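Long-range contact in pullulanase (Klebsiella oxytoca, PDB 2YOC), which hydrolyses the alpha-1,6-glucosidic linkages of pullulan and related dextrins and is a substrate of a type 2 secretion system: residues Q304-V308 / S320-T324. Sequence-based numbering, arbitrary orientation.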
loop_
_atom_site.group_PDB
_atom_site.type_symbol
_atom_site.label_atom_id
_atom_site.label_comp_id
_atom_site.label_asym_id
_atom_site.label_seq_id
_atom_site.Cartn_x
_atom_site.Cartn_y
_atom_site.Cartn_z
ATOM N N GLN B 304 -35.603 49.184 -13.025
ATOM C CA GLN B 304 -36.408 50.020 -13.895
ATOM C C GLN B 304 -36.182 51.483 -13.551
ATOM O O GLN B 304 -36.171 52.324 -14.442
ATOM C CB GLN B 304 -37.874 49.624 -13.778
ATOM C CG GLN B 304 -38.209 48.487 -14.719
ATOM C CD GLN B 304 -39.610 47.989 -14.548
ATOM O OE1 GLN B 304 -40.568 48.760 -14.333
ATOM N NE2 GLN B 304 -39.762 46.683 -14.711
ATOM N N GLN B 305 -35.950 51.759 -12.253
ATOM C CA GLN B 305 -35.641 53.077 -11.689
ATOM C C GLN B 305 -34.828 52.954 -10.375
ATOM O O GLN B 305 -35.013 51.995 -9.619
ATOM C CB GLN B 305 -36.909 53.918 -11.475
ATOM C CG GLN B 305 -36.642 55.418 -11.325
ATOM C CD GLN B 305 -35.871 56.031 -12.479
ATOM O OE1 GLN B 305 -36.215 55.852 -13.668
ATOM N NE2 GLN B 305 -34.800 56.761 -12.143
ATOM N N VAL B 306 -33.905 53.910 -10.147
ATOM C CA VAL B 306 -33.101 54.064 -8.936
ATOM C C VAL B 306 -33.034 55.558 -8.622
ATOM O O VAL B 306 -32.756 56.344 -9.526
ATOM C CB VAL B 306 -31.669 53.458 -9.018
ATOM C CG1 VAL B 306 -31.010 53.425 -7.634
ATOM C CG2 VAL B 306 -31.666 52.072 -9.640
ATOM N N ASP B 307 -33.282 55.939 -7.347
ATOM C CA ASP B 307 -33.210 57.327 -6.837
ATOM C C ASP B 307 -32.380 57.346 -5.540
ATOM O O ASP B 307 -32.473 56.399 -4.751
ATOM C CB ASP B 307 -34.615 57.885 -6.485
ATOM C CG ASP B 307 -35.641 58.067 -7.598
ATOM O OD1 ASP B 307 -35.322 57.753 -8.768
ATOM O OD2 ASP B 307 -36.777 58.510 -7.295
ATOM N N VAL B 308 -31.601 58.411 -5.290
ATOM C CA VAL B 308 -30.894 58.533 -4.017
ATOM C C VAL B 308 -31.883 59.276 -3.137
ATOM O O VAL B 308 -32.423 60.301 -3.557
ATOM C CB VAL B 308 -29.548 59.305 -4.057
ATOM C CG1 VAL B 308 -28.733 59.047 -2.785
ATOM C CG2 VAL B 308 -28.728 58.969 -5.291
ATOM N N SER B 320 -34.773 63.676 -2.789
ATOM C CA SER B 320 -34.958 62.446 -3.551
ATOM C C SER B 320 -34.492 62.726 -4.979
ATOM O O SER B 320 -35.130 63.481 -5.704
ATOM C CB SER B 320 -36.412 61.993 -3.526
ATOM O OG SER B 320 -36.624 60.924 -4.438
ATOM N N HIS B 321 -33.362 62.143 -5.371
ATOM C CA HIS B 321 -32.769 62.421 -6.669
ATOM C C HIS B 321 -32.702 61.223 -7.611
ATOM O O HIS B 321 -31.902 60.308 -7.387
ATOM C CB HIS B 321 -31.378 63.028 -6.473
ATOM C CG HIS B 321 -31.334 64.121 -5.447
ATOM N ND1 HIS B 321 -30.814 63.904 -4.178
ATOM C CD2 HIS B 321 -31.758 65.402 -5.527
ATOM C CE1 HIS B 321 -30.910 65.060 -3.542
ATOM N NE2 HIS B 321 -31.477 65.987 -4.309
ATOM N N PRO B 322 -33.494 61.226 -8.704
ATOM C CA PRO B 322 -33.393 60.127 -9.678
ATOM C C PRO B 322 -31.988 60.063 -10.299
ATOM O O PRO B 322 -31.382 61.100 -10.604
ATOM C CB PRO B 322 -34.495 60.444 -10.687
ATOM C CG PRO B 322 -34.727 61.866 -10.552
ATOM C CD PRO B 322 -34.475 62.233 -9.135
HETATM N N MSE B 323 -31.437 58.847 -10.372
HETATM C CA MSE B 323 -30.090 58.570 -10.859
HETATM C C MSE B 323 -29.963 58.418 -12.369
HETATM O O MSE B 323 -30.958 58.155 -13.048
HETATM C CB MSE B 323 -29.527 57.358 -10.136
HETATM C CG MSE B 323 -29.295 57.660 -8.688
HETATM SE SE MSE B 323 -28.856 56.130 -7.657
HETATM C CE MSE B 323 -27.018 56.440 -7.466
ATOM N N THR B 324 -28.733 58.588 -12.892
ATOM C CA THR B 324 -28.444 58.485 -14.313
ATOM C C THR B 324 -27.926 57.110 -14.606
ATOM O O THR B 324 -26.926 56.672 -14.006
ATOM C CB THR B 324 -27.502 59.618 -14.765
ATOM O OG1 THR B 324 -28.113 60.874 -14.462
ATOM C CG2 THR B 324 -27.198 59.568 -16.250
#
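Three backbone hydrogen bonds join 304-308 to 320-324 as an antiparallel beta hairpin, within the all-beta region that matches carbohydrate-binding module 48. V308 and H321 form a hydrogen-bonded pair: V308 N donates to H321 O at 2.8 Å (N-H...O angle 161°), and H321 N returns a bond to V308 O at 2.8 Å (169°). The third runs from M323 N to V306 O, 3.0 Å and 169°. Between them D307 and P322 make the non-hydrogen-bonded pair, their CA atoms 4.0 Å apart; proline, which has no amide hydrogen, forfeits no bond to 304-308 here, because such a pair uses none between its two residues. The CA-H...O contact from D307 CA to H321 O, 3.3 Å, adds a weaker tie. The short axes of 305-308 and 320-322 run at 141°, well off an ideal antiparallel 180°, yet come within 4.3 Å; beyond M323 the strands part, and T324 makes no contact with 304-308 but has a backbone hydrogen bond to S333 of strand 331-336. On the other edge of 305-311, Q304 and Q305 both face T350, a classic beta bulge. D307 and P322 share one face of the sheet, with D307 OD1 3.4 Å from P322 CB. V306, V308 and the selenomethionine M323 pack together, joined by F296 and V298 of strand 293-299, while H321 stacks on W334. Within this apolar cluster V308 CG2 approaches M323 CG to 3.7 Å, and V306 CG1 lies 3.5 Å from M323 SE.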